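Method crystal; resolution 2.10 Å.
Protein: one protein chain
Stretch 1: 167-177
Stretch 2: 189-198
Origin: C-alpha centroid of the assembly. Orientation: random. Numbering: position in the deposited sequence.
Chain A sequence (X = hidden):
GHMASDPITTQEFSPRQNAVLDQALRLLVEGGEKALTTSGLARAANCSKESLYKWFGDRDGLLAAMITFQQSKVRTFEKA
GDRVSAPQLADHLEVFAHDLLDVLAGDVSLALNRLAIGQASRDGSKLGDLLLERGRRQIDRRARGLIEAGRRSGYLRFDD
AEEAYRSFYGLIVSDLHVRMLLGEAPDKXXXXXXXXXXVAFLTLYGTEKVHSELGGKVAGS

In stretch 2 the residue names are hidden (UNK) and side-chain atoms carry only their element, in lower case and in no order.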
# COMPACT_ATOMS: atom_id res chain seq x y z
N SER A 167 -0.56 13.68 -2.36
CA SER A 167 -1.05 13.48 -3.72
C SER A 167 0.05 12.91 -4.62
O SER A 167 -0.18 11.95 -5.32
CB SER A 167 -1.53 14.79 -4.33
OG SER A 167 -2.71 15.27 -3.69
N PHE A 168 1.24 13.49 -4.58
CA PHE A 168 2.36 13.05 -5.40
C PHE A 168 2.69 11.61 -5.09
O PHE A 168 2.88 10.80 -6.01
CB PHE A 168 3.58 13.94 -5.11
CG PHE A 168 4.71 13.80 -6.10
CD1 PHE A 168 4.49 13.46 -7.44
CD2 PHE A 168 6.02 14.02 -5.68
CE1 PHE A 168 5.57 13.38 -8.34
CE2 PHE A 168 7.10 13.96 -6.59
CZ PHE A 168 6.86 13.63 -7.92
N TYR A 169 2.67 11.27 -3.82
CA TYR A 169 3.07 9.92 -3.41
C TYR A 169 2.05 8.94 -3.95
O TYR A 169 2.42 7.88 -4.48
CB TYR A 169 3.17 9.87 -1.88
CG TYR A 169 3.73 8.59 -1.31
CD1 TYR A 169 3.02 7.39 -1.35
CD2 TYR A 169 4.99 8.58 -0.74
CE1 TYR A 169 3.59 6.21 -0.83
CE2 TYR A 169 5.54 7.42 -0.19
CZ TYR A 169 4.87 6.28 -0.25
OH TYR A 169 5.47 5.20 0.32
N GLY A 170 0.76 9.25 -3.79
CA GLY A 170 -0.29 8.32 -4.26
C GLY A 170 -0.25 8.19 -5.78
O GLY A 170 -0.46 7.10 -6.35
N LEU A 171 0.02 9.29 -6.46
CA LEU A 171 0.18 9.28 -7.93
C LEU A 171 1.36 8.43 -8.41
O LEU A 171 1.26 7.74 -9.43
CB LEU A 171 0.28 10.69 -8.52
CG LEU A 171 -0.99 11.58 -8.42
CD1 LEU A 171 -0.65 13.04 -8.79
CD2 LEU A 171 -2.16 11.09 -9.34
N ILE A 172 2.50 8.52 -7.74
CA ILE A 172 3.64 7.68 -8.11
C ILE A 172 3.35 6.18 -7.86
O ILE A 172 3.54 5.35 -8.75
CB ILE A 172 4.90 8.12 -7.33
CG1 ILE A 172 5.24 9.60 -7.65
CG2 ILE A 172 6.06 7.17 -7.61
CD1 ILE A 172 6.16 10.20 -6.58
N VAL A 173 2.87 5.86 -6.65
CA VAL A 173 2.89 4.52 -6.10
C VAL A 173 1.50 3.81 -6.28
O VAL A 173 1.44 2.59 -6.42
CB VAL A 173 3.25 4.56 -4.58
CG1 VAL A 173 3.20 3.14 -3.93
CG2 VAL A 173 4.66 5.12 -4.38
N SER A 174 0.41 4.58 -6.26
CA SER A 174 -0.94 3.98 -6.11
C SER A 174 -0.93 2.76 -5.18
O SER A 174 -0.41 2.83 -4.07
CB SER A 174 -1.51 3.69 -7.50
OG SER A 174 -2.81 3.16 -7.43
N ASP A 175 -1.44 1.61 -5.62
CA ASP A 175 -1.42 0.43 -4.72
C ASP A 175 -0.17 -0.45 -4.93
O ASP A 175 -0.13 -1.57 -4.47
CB ASP A 175 -2.71 -0.41 -4.89
CG ASP A 175 -2.84 -0.95 -6.30
OD1 ASP A 175 -2.22 -0.39 -7.25
OD2 ASP A 175 -3.56 -1.92 -6.48
N LEU A 176 0.86 0.04 -5.62
CA LEU A 176 1.93 -0.86 -5.99
C LEU A 176 2.72 -1.39 -4.80
O LEU A 176 3.26 -2.49 -4.86
CB LEU A 176 2.86 -0.16 -6.99
CG LEU A 176 4.02 -1.03 -7.44
CD1 LEU A 176 3.56 -2.20 -8.36
CD2 LEU A 176 5.06 -0.17 -8.10
N HIS A 177 2.84 -0.60 -3.72
CA HIS A 177 3.62 -1.05 -2.56
C HIS A 177 2.93 -2.25 -1.88
O HIS A 177 3.57 -3.29 -1.69
CB HIS A 177 3.89 0.11 -1.58
CG HIS A 177 4.90 -0.21 -0.53
ND1 HIS A 177 5.04 0.54 0.62
CD2 HIS A 177 5.88 -1.15 -0.48
CE1 HIS A 177 6.06 0.07 1.33
NE2 HIS A 177 6.57 -0.97 0.69
N UNK A 189 8.85 -0.69 -15.48
CA UNK A 189 8.59 0.57 -16.18
C UNK A 189 8.55 1.76 -15.21
O UNK A 189 7.72 2.67 -15.35
o UNK A 189 5.98 0.09 -15.01
c UNK A 189 6.01 0.56 -16.19
o UNK A 189 5.02 1.13 -16.73
c UNK A 189 7.30 0.47 -17.03
N UNK A 190 9.49 1.78 -14.26
CA UNK A 190 9.53 2.85 -13.27
C UNK A 190 9.74 4.21 -13.90
O UNK A 190 9.21 5.21 -13.44
c UNK A 190 11.02 0.92 -10.31
c UNK A 190 10.61 -0.12 -9.42
c UNK A 190 8.40 -0.09 -10.36
c UNK A 190 9.28 -0.61 -9.46
c UNK A 190 10.54 2.58 -12.15
c UNK A 190 8.82 0.94 -11.24
c UNK A 190 10.12 1.45 -11.22
N UNK A 191 10.55 4.23 -14.95
CA UNK A 191 10.82 5.44 -15.69
C UNK A 191 9.56 6.07 -16.25
O UNK A 191 9.36 7.28 -16.12
c UNK A 191 11.72 5.09 -16.87
o UNK A 191 12.61 6.14 -17.03
N UNK A 192 8.74 5.26 -16.92
CA UNK A 192 7.49 5.75 -17.51
C UNK A 192 6.52 6.15 -16.41
O UNK A 192 5.83 7.16 -16.52
c UNK A 192 6.85 4.68 -18.41
N UNK A 193 6.47 5.39 -15.33
CA UNK A 193 5.59 5.71 -14.22
C UNK A 193 5.94 7.04 -13.58
O UNK A 193 5.06 7.84 -13.27
c UNK A 193 3.35 5.48 -12.28
c UNK A 193 1.62 4.82 -13.95
n UNK A 193 1.07 3.85 -14.68
n UNK A 193 2.64 4.53 -13.14
n UNK A 193 1.14 6.06 -14.03
c UNK A 193 5.58 4.57 -13.18
c UNK A 193 4.76 4.90 -11.91
N UNK A 194 7.24 7.29 -13.38
CA UNK A 194 7.69 8.58 -12.82
C UNK A 194 7.34 9.83 -13.66
O UNK A 194 6.91 10.85 -13.10
c UNK A 194 9.21 8.55 -12.53
N UNK A 195 7.58 9.75 -14.98
CA UNK A 195 7.16 10.76 -15.95
C UNK A 195 5.65 11.04 -15.86
O UNK A 195 5.24 12.19 -15.78
c UNK A 195 7.31 11.41 -18.43
c UNK A 195 7.90 11.08 -19.80
c UNK A 195 7.49 10.30 -17.38
n UNK A 195 10.24 11.02 -18.75
c UNK A 195 9.37 11.54 -19.90
N UNK A 196 4.84 9.99 -15.85
CA UNK A 196 3.38 10.12 -15.76
C UNK A 196 2.95 10.79 -14.45
O UNK A 196 2.10 11.68 -14.45
n UNK A 196 2.30 4.82 -18.99
c UNK A 196 2.23 6.75 -17.42
c UNK A 196 2.84 8.18 -17.29
c UNK A 196 2.30 6.31 -18.88
c UNK A 196 2.72 8.75 -15.88
N UNK A 197 3.56 10.37 -13.34
CA UNK A 197 3.23 10.94 -12.03
C UNK A 197 3.62 12.47 -11.91
O UNK A 197 2.93 13.27 -11.26
c UNK A 197 3.88 10.11 -10.96
N UNK A 198 4.73 12.84 -12.55
CA UNK A 198 5.20 14.22 -12.61
C UNK A 198 4.28 15.08 -13.45
O UNK A 198 3.95 16.19 -13.00
c UNK A 198 7.13 15.81 -13.17
c UNK A 198 6.70 14.34 -13.01
c UNK A 198 7.54 13.72 -11.91
O HOH W 1 1.14 8.25 -12.09

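Position 189 carries two side-chain carbons, the second bearing two oxygens. That is a short carboxylate, which fits Asp; Asn would have the same shape, but the atoms are marked as two oxygens. Asp189 sits at the N-cap position of the helix that starts at position 190. Its side chain makes no capping bond and stays out of reach of stretch 1.

Position 190 has one carbon followed by a ring of six carbons, with no hydroxyl oxygen. Its CA-to-CB bond points sideways, but the ring end comes nearer to stretch 1, and a ring carbon touches Leu176. The residue is Phe190. Phe190 CE1 lies 4.0 Å from Leu176 CD2, an apolar contact at an oblique angle to the ring.

Position 191 has one carbon and one oxygen, the unbranched pattern of Ser191. It is exposed and far from stretch 1.

Position 192 shows a single carbon, so it is Ala192. It too is out of reach.

Position 193 has three carbons, a nitrogen, and then a carbon carrying two more nitrogens, a guanidinium group. Its CA-to-CB bond points toward stretch 1, and its carbon chain touches the backbone of Ile172 and Leu171. The residue is Arg193. The chain turns through p rotamers at chi2 and chi3, and Arg193 CG lies 3.4 Å from Ile172 O. Arg193 CD is 4.2 Å from Leu171 O. These are packing contacts, not hydrogen bonds. The polar link runs through a water, which donates to Leu171 O at 2.7 Å and accepts from Arg193 NH2 at 2.9 Å.

Position 194 again has one carbon: Ala194. It is buried and points sideways, with no atom of stretch 1 in contact distance.

Position 195 has four carbons in a row ending in nitrogen. This is Lys195, exposed and out of reach; its NZ is hydrogen-bonded elsewhere in the structure.

Position 196 has the same four carbons and terminal nitrogen, so it is Lys196. The chain is extended, and its end leads away from stretch 1.

Position 197 has one side-chain carbon. That carbon lies 3.6 Å from Ile172 CG1, 3.8 Å from Leu171 O and 4.4 Å from Leu171 CB. The residue is Ala197. Ala197 O also lies 3.9 Å from Phe168 CE1, at the edge of that ring.

Position 198 has one carbon carrying two more, a beta-branched pattern with no oxygen. A branch carbon meets the Phe168 ring. The residue is Val198. Val198 CG2 lies 4.0 Å from Phe168 CZ, again near the ring plane.

Helix 167-173 and helix 190-198 run roughly antiparallel, with an angle of 145° between their directions and a closest axial approach of 8.7 Å. Ala197 is the center of the contact and has the largest covered area. Ala197 CA lies 5.1 Å from Ile172 CA, and the small side chain fits against Ile172 and Leu171. Phe168 packs beside it against Val198, while Leu176 meets Phe190 beyond the end of helix 167-173. No direct hydrogen bond crosses. Apolar packing holds the pair, and one water joins Arg193 to the backbone of Leu171.

Stretch 2 189-198: DFSARAKKAV
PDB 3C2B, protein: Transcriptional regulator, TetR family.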